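PDB 6WG5: ectonucleoside triphosphate diphosphohydrolase 4 from Homo sapiens, which belongs to the GDA1/CD39 (nucleoside phosphatase) family, within the clan of actin-like ATPase folds. Local coordinates for residues 363-366 and 370-373; 379-384 and 457-462. One frame throughout, in Å; residues are numbered along the deposited sequence.

Interaction 1: 363-366 and 370-373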
ATOM      1  N   GLN A 363      -9.847  21.656  -0.512  1.00 58.45           N
ATOM      2  CA  GLN A 363      -9.329  20.510  -1.262  1.00 55.63           C
ATOM      3  C   GLN A 363      -8.014  20.002  -0.671  1.00 51.60           C
ATOM      4  O   GLN A 363      -7.121  19.566  -1.400  1.00 53.10           O
ATOM      5  CB  GLN A 363      -9.154  20.850  -2.746  1.00 56.81           C
ATOM      6  CG  GLN A 363     -10.457  21.089  -3.491  1.00 62.49           C
ATOM      7  CD  GLN A 363     -10.242  21.699  -4.863  1.00 70.07           C
ATOM      8  OE1 GLN A 363      -9.945  20.996  -5.830  1.00 75.71           O
ATOM      9  NE2 GLN A 363     -10.391  23.018  -4.953  1.00 69.40           N
ATOM     10  N   THR A 364      -7.891  20.053   0.656  1.00 39.85           N
ATOM     11  CA  THR A 364      -6.712  19.549   1.345  1.00 37.57           C
ATOM     12  C   THR A 364      -7.128  18.620   2.475  1.00 37.90           C
ATOM     13  O   THR A 364      -8.190  18.787   3.083  1.00 43.55           O
ATOM     14  CB  THR A 364      -5.847  20.686   1.908  1.00 41.26           C
ATOM     15  OG1 THR A 364      -6.641  21.525   2.756  1.00 44.78           O
ATOM     16  CG2 THR A 364      -5.250  21.513   0.777  1.00 41.53           C
ATOM     17  N   SER A 365      -6.274  17.635   2.750  1.00 35.64           N
ATOM     18  CA  SER A 365      -6.542  16.633   3.774  1.00 34.41           C
ATOM     19  C   SER A 365      -5.563  16.784   4.932  1.00 35.94           C
ATOM     20  O   SER A 365      -5.668  17.731   5.715  1.00 44.03           O
ATOM     21  CB  SER A 365      -6.464  15.228   3.172  1.00 35.59           C
ATOM     22  OG  SER A 365      -5.231  15.030   2.503  1.00 28.52           O
ATOM     23  N   LEU A 366      -4.612  15.863   5.057  1.00 28.64           N
ATOM     24  CA  LEU A 366      -3.637  15.932   6.133  1.00 28.30           C
ATOM     25  C   LEU A 366      -2.483  16.839   5.740  1.00 30.53           C
ATOM     26  O   LEU A 366      -2.078  16.887   4.576  1.00 32.52           O
ATOM     27  CB  LEU A 366      -3.095  14.541   6.463  1.00 28.91           C
ATOM     28  CG  LEU A 366      -4.104  13.448   6.811  1.00 28.99           C
ATOM     29  CD1 LEU A 366      -3.375  12.148   7.091  1.00 29.89           C
ATOM     30  CD2 LEU A 366      -4.948  13.856   7.998  1.00 33.03           C
ATOM     31  N   TYR A 370      -2.789  18.635  -0.992  1.00 37.12           N
ATOM     32  CA  TYR A 370      -3.931  18.654  -1.893  1.00 39.65           C
ATOM     33  C   TYR A 370      -4.504  17.255  -2.072  1.00 38.88           C
ATOM     34  O   TYR A 370      -3.770  16.264  -2.113  1.00 33.75           O
ATOM     35  CB  TYR A 370      -3.527  19.227  -3.250  1.00 40.52           C
ATOM     36  CG  TYR A 370      -4.542  18.964  -4.338  1.00 38.59           C
ATOM     37  CD1 TYR A 370      -5.699  19.725  -4.433  1.00 39.20           C
ATOM     38  CD2 TYR A 370      -4.345  17.951  -5.267  1.00 38.01           C
ATOM     39  CE1 TYR A 370      -6.633  19.485  -5.424  1.00 38.70           C
ATOM     40  CE2 TYR A 370      -5.272  17.702  -6.261  1.00 35.21           C
ATOM     41  CZ  TYR A 370      -6.414  18.472  -6.336  1.00 38.81           C
ATOM     42  OH  TYR A 370      -7.339  18.230  -7.324  1.00 40.94           O
ATOM     43  N   GLN A 371      -5.831  17.183  -2.180  1.00 36.47           N
ATOM     44  CA  GLN A 371      -6.530  15.925  -2.405  1.00 35.62           C
ATOM     45  C   GLN A 371      -7.599  16.123  -3.475  1.00 32.98           C
ATOM     46  O   GLN A 371      -8.486  16.966  -3.301  1.00 38.98           O
ATOM     47  CB  GLN A 371      -7.162  15.419  -1.108  1.00 38.02           C
ATOM     48  CG  GLN A 371      -7.924  14.113  -1.261  1.00 36.42           C
ATOM     49  CD  GLN A 371      -8.489  13.607   0.052  1.00 35.51           C
ATOM     50  OE1 GLN A 371      -7.747  13.312   0.985  1.00 38.32           O
ATOM     51  NE2 GLN A 371      -9.812  13.505   0.128  1.00 34.62           N
ATOM     52  N   PRO A 372      -7.560  15.383  -4.582  1.00 28.57           N
ATOM     53  CA  PRO A 372      -8.600  15.542  -5.591  1.00 29.58           C
ATOM     54  C   PRO A 372      -9.943  15.109  -5.039  1.00 33.00           C
ATOM     55  O   PRO A 372     -10.018  14.228  -4.163  1.00 33.61           O
ATOM     56  CB  PRO A 372      -8.136  14.621  -6.729  1.00 32.60           C
ATOM     57  CG  PRO A 372      -6.718  14.304  -6.450  1.00 32.37           C
ATOM     58  CD  PRO A 372      -6.561  14.379  -4.977  1.00 32.23           C
ATOM     59  N   PRO A 373     -11.033  15.692  -5.529  1.00 56.89           N
ATOM     60  CA  PRO A 373     -12.350  15.313  -5.013  1.00 57.53           C
ATOM     61  C   PRO A 373     -12.630  13.839  -5.259  1.00 52.75           C
ATOM     62  O   PRO A 373     -12.265  13.281  -6.295  1.00 56.15           O
ATOM     63  CB  PRO A 373     -13.312  16.211  -5.798  1.00 60.31           C
ATOM     64  CG  PRO A 373     -12.580  16.534  -7.057  1.00 57.80           C
ATOM     65  CD  PRO A 373     -11.136  16.625  -6.666  1.00 59.22           C
TER
HETATM   66  O   HOH W   1      -4.976  13.096   0.798  1.00 28.69           O
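The carbonyl of Q363 faces the backbone of Q371, and the hydrogen bond from Q371 N to Q363 O measures 2.8 Å. It is fairly straight at the hydrogen (161°), yet the donor stands above the carbonyl plane. The same oxygen receives a CA-H...O contact from Y370 CA at 3.4 Å. With T364 opposite Y370, their CA atoms 4.4 Å apart, this makes a single beta bridge in a chain that doubles back without forming regular strands.

Q363 and Y370 then run side by side, pointing the same way. A chi1 of 165° swings Y370 CG away from the backbone N and carries the ring alongside the aliphatic part of Q363: Q363 CB is 3.9 Å from Y370 CE1. Farther out, Q363 OE1 meets the ring at its edge and in its plane, 3.7 Å from Y370 CE1, with amide and ring planes 66° apart.

Diverging from Y370, Q371 reaches past S365 in an extended chain. A water bridges them, lying 2.6 Å from S365 OG and donating to Q371 OE1 at 2.8 Å; the amide's other end, Q371 NE2, is probably hydrogen-bonded to F457 O.

The turn belongs to the loop joining helix 345-352 to strand 381-385. Helix 245-254 packs on Y370 through V250 and A251, while strand 270-279 meets S365 through F278 and Q371 through Y274.

Interaction 2: 379-384 and 457-462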
ATOM      1  N   SER A 379     -17.968   5.148  -5.379  1.00 39.97           N
ATOM      2  CA  SER A 379     -16.577   4.805  -5.119  1.00 32.51           C
ATOM      3  C   SER A 379     -16.530   3.632  -4.150  1.00 33.68           C
ATOM      4  O   SER A 379     -17.543   3.244  -3.560  1.00 31.66           O
ATOM      5  CB  SER A 379     -15.806   6.002  -4.556  1.00 34.63           C
ATOM      6  OG  SER A 379     -16.253   6.326  -3.252  1.00 35.64           O
ATOM      7  N   GLU A 380     -15.334   3.065  -4.001  1.00 28.35           N
ATOM      8  CA  GLU A 380     -15.088   2.004  -3.033  1.00 23.08           C
ATOM      9  C   GLU A 380     -13.609   2.015  -2.676  1.00 27.15           C
ATOM     10  O   GLU A 380     -12.760   2.360  -3.502  1.00 26.86           O
ATOM     11  CB  GLU A 380     -15.503   0.629  -3.571  1.00 23.21           C
ATOM     12  CG  GLU A 380     -14.752   0.192  -4.818  1.00 28.62           C
ATOM     13  CD  GLU A 380     -15.265  -1.122  -5.379  1.00 32.51           C
ATOM     14  OE1 GLU A 380     -15.261  -2.128  -4.637  1.00 30.17           O
ATOM     15  OE2 GLU A 380     -15.676  -1.146  -6.563  1.00 33.03           O
ATOM     16  N   PHE A 381     -13.313   1.638  -1.433  1.00 23.32           N
ATOM     17  CA  PHE A 381     -11.950   1.626  -0.924  1.00 20.26           C
ATOM     18  C   PHE A 381     -11.715   0.363  -0.113  1.00 22.45           C
ATOM     19  O   PHE A 381     -12.633  -0.174   0.511  1.00 22.52           O
ATOM     20  CB  PHE A 381     -11.660   2.846  -0.038  1.00 19.97           C
ATOM     21  CG  PHE A 381     -11.360   4.101  -0.805  1.00 21.56           C
ATOM     22  CD1 PHE A 381     -10.055   4.545  -0.948  1.00 19.26           C
ATOM     23  CD2 PHE A 381     -12.381   4.842  -1.376  1.00 17.17           C
ATOM     24  CE1 PHE A 381      -9.773   5.705  -1.648  1.00 18.47           C
ATOM     25  CE2 PHE A 381     -12.105   6.002  -2.077  1.00 21.58           C
ATOM     26  CZ  PHE A 381     -10.799   6.432  -2.213  1.00 18.73           C
ATOM     27  N   TYR A 382     -10.469  -0.102  -0.129  1.00 25.95           N
ATOM     28  CA  TYR A 382      -9.991  -1.123   0.792  1.00 21.65           C
ATOM     29  C   TYR A 382      -9.105  -0.469   1.843  1.00 20.71           C
ATOM     30  O   TYR A 382      -8.313   0.427   1.527  1.00 26.01           O
ATOM     31  CB  TYR A 382      -9.205  -2.214   0.060  1.00 20.97           C
ATOM     32  CG  TYR A 382     -10.065  -3.278  -0.578  1.00 27.57           C
ATOM     33  CD1 TYR A 382     -10.119  -4.563  -0.054  1.00 27.56           C
ATOM     34  CD2 TYR A 382     -10.823  -2.999  -1.706  1.00 34.35           C
ATOM     35  CE1 TYR A 382     -10.904  -5.540  -0.637  1.00 33.00           C
ATOM     36  CE2 TYR A 382     -11.612  -3.970  -2.294  1.00 37.52           C
ATOM     37  CZ  TYR A 382     -11.649  -5.237  -1.756  1.00 37.69           C
ATOM     38  OH  TYR A 382     -12.436  -6.205  -2.342  1.00 44.90           O
ATOM     39  N   GLY A 383      -9.244  -0.912   3.089  1.00 18.00           N
ATOM     40  CA  GLY A 383      -8.440  -0.418   4.194  1.00 13.73           C
ATOM     41  C   GLY A 383      -7.516  -1.512   4.703  1.00 18.29           C
ATOM     42  O   GLY A 383      -7.967  -2.605   5.048  1.00 23.48           O
ATOM     43  N   PHE A 384      -6.225  -1.201   4.741  1.00 22.25           N
ATOM     44  CA  PHE A 384      -5.202  -2.163   5.122  1.00 18.27           C
ATOM     45  C   PHE A 384      -4.503  -1.718   6.401  1.00 18.46           C
ATOM     46  O   PHE A 384      -4.671  -0.592   6.875  1.00 20.51           O
ATOM     47  CB  PHE A 384      -4.179  -2.346   3.996  1.00 16.61           C
ATOM     48  CG  PHE A 384      -4.757  -2.950   2.749  1.00 19.55           C
ATOM     49  CD1 PHE A 384      -5.010  -4.310   2.677  1.00 23.34           C
ATOM     50  CD2 PHE A 384      -5.046  -2.161   1.649  1.00 19.39           C
ATOM     51  CE1 PHE A 384      -5.543  -4.870   1.530  1.00 22.83           C
ATOM     52  CE2 PHE A 384      -5.577  -2.715   0.504  1.00 20.42           C
ATOM     53  CZ  PHE A 384      -5.825  -4.072   0.444  1.00 23.42           C
ATOM     54  N   PHE A 457      -9.384  12.710   5.554  1.00 30.71           N
ATOM     55  CA  PHE A 457      -9.708  12.521   4.148  1.00 29.44           C
ATOM     56  C   PHE A 457     -11.153  12.874   3.816  1.00 32.63           C
ATOM     57  O   PHE A 457     -11.520  12.860   2.637  1.00 33.87           O
ATOM     58  CB  PHE A 457      -9.431  11.069   3.737  1.00 29.59           C
ATOM     59  CG  PHE A 457      -7.986  10.664   3.868  1.00 27.87           C
ATOM     60  CD1 PHE A 457      -6.978  11.466   3.363  1.00 28.27           C
ATOM     61  CD2 PHE A 457      -7.639   9.483   4.501  1.00 30.08           C
ATOM     62  CE1 PHE A 457      -5.651  11.094   3.480  1.00 29.32           C
ATOM     63  CE2 PHE A 457      -6.314   9.107   4.625  1.00 25.35           C
ATOM     64  CZ  PHE A 457      -5.320   9.914   4.114  1.00 26.01           C
ATOM     65  N   SER A 458     -11.976  13.175   4.822  1.00 28.75           N
ATOM     66  CA  SER A 458     -13.318  13.722   4.629  1.00 28.29           C
ATOM     67  C   SER A 458     -14.298  12.694   4.071  1.00 29.45           C
ATOM     68  O   SER A 458     -15.208  13.046   3.317  1.00 32.32           O
ATOM     69  CB  SER A 458     -13.289  14.959   3.722  1.00 33.11           C
ATOM     70  OG  SER A 458     -12.482  15.981   4.282  1.00 41.89           O
ATOM     71  N   PHE A 459     -14.140  11.426   4.435  1.00 28.82           N
ATOM     72  CA  PHE A 459     -15.126  10.427   4.045  1.00 26.34           C
ATOM     73  C   PHE A 459     -16.410  10.635   4.848  1.00 28.99           C
ATOM     74  O   PHE A 459     -16.352  10.848   6.063  1.00 27.48           O
ATOM     75  CB  PHE A 459     -14.592   9.013   4.275  1.00 25.29           C
ATOM     76  CG  PHE A 459     -13.686   8.517   3.180  1.00 24.84           C
ATOM     77  CD1 PHE A 459     -14.176   7.698   2.177  1.00 25.64           C
ATOM     78  CD2 PHE A 459     -12.346   8.864   3.158  1.00 24.63           C
ATOM     79  CE1 PHE A 459     -13.349   7.237   1.169  1.00 26.14           C
ATOM     80  CE2 PHE A 459     -11.513   8.406   2.153  1.00 27.05           C
ATOM     81  CZ  PHE A 459     -12.015   7.590   1.157  1.00 28.54           C
ATOM     82  N   PRO A 460     -17.580  10.583   4.207  1.00 34.60           N
ATOM     83  CA  PRO A 460     -18.827  10.765   4.958  1.00 27.80           C
ATOM     84  C   PRO A 460     -18.951   9.746   6.081  1.00 27.47           C
ATOM     85  O   PRO A 460     -18.499   8.606   5.968  1.00 24.82           O
ATOM     86  CB  PRO A 460     -19.917  10.566   3.898  1.00 30.75           C
ATOM     87  CG  PRO A 460     -19.246  10.817   2.598  1.00 33.01           C
ATOM     88  CD  PRO A 460     -17.831  10.373   2.771  1.00 36.69           C
ATOM     89  N   VAL A 461     -19.573  10.176   7.182  1.00 38.22           N
ATOM     90  CA  VAL A 461     -19.801   9.268   8.304  1.00 36.47           C
ATOM     91  C   VAL A 461     -20.626   8.071   7.852  1.00 31.96           C
ATOM     92  O   VAL A 461     -20.417   6.942   8.314  1.00 35.44           O
ATOM     93  CB  VAL A 461     -20.477  10.017   9.466  1.00 40.95           C
ATOM     94  CG1 VAL A 461     -20.900   9.046  10.564  1.00 41.60           C
ATOM     95  CG2 VAL A 461     -19.536  11.074  10.022  1.00 46.10           C
ATOM     96  N   ASN A 462     -21.570   8.297   6.946  1.00 33.75           N
ATOM     97  CA  ASN A 462     -22.421   7.236   6.430  1.00 39.12           C
ATOM     98  C   ASN A 462     -21.772   6.446   5.299  1.00 40.25           C
ATOM     99  O   ASN A 462     -22.463   5.654   4.652  1.00 40.24           O
ATOM    100  CB  ASN A 462     -23.747   7.824   5.941  1.00 46.39           C
ATOM    101  CG  ASN A 462     -23.556   8.836   4.829  1.00 57.61           C
ATOM    102  OD1 ASN A 462     -22.753   9.760   4.948  1.00 64.17           O
ATOM    103  ND2 ASN A 462     -24.287   8.658   3.735  1.00 61.74           N
TER
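F459 drives the edge of its ring into the face of F381, a T-shaped (edge-to-face) pair with planes at 89° and ring centroids 4.9 Å apart. The leading atom, F459 CZ, lies over the centre of the F381 ring, 3.6 Å from F381 CE2. Next to it, F459 CE1 is 3.6 Å from F381 CD2, so the CE1-CZ bond of F459, rather than one atom, rests on the face.

The contact is confined to these two buried rings. No hydrogen bond crosses it, just 89 Å² is buried over both sides, and the nearest CA atoms, those of F381 and F459, are 10.6 Å apart. The rings therefore bridge well-separated backbones. Both phenylalanines turn CG anti to the carbonyl carbon (chi1 -80° and -81°), a setting that sends each ring toward the other segment. In contrast, S458, where positive phi marks the exit from helix 436-456, and V461 and N462 beyond F459 are exposed and make no contact with 379-384.

F459 has further aromatic neighbours: it stacks with F453 and meets F376 and Y463 edge-to-face. F381 sits on strand 381-385, which lies between strands 221-225 and 466-468 and runs parallel to both. The F381 ring also touches L223 and L466 of these neighbours, so the pair ties the sheet to the loop leading from helix 436-456 to strand 466-468.

Interactions 1 and 2 follow each other along the chain, and their centres lie 14 Å apart on the same side of the chain's centre. They join directly at F457, two residues before the phenylalanine used in interaction 2. Q371 NE2 is 3.1 Å from F457 O, while S365 CB packs 3.8 Å from F457 CD1 and L366 CD1 lies 4.2 Å from F457 CZ. Segment 457-462 thus meets the 363-373 turn through its first residue and strand 381-385 through F459. The S365 side chain is about 12 Å from an N-acetylglucosamine of the chain's own glycan.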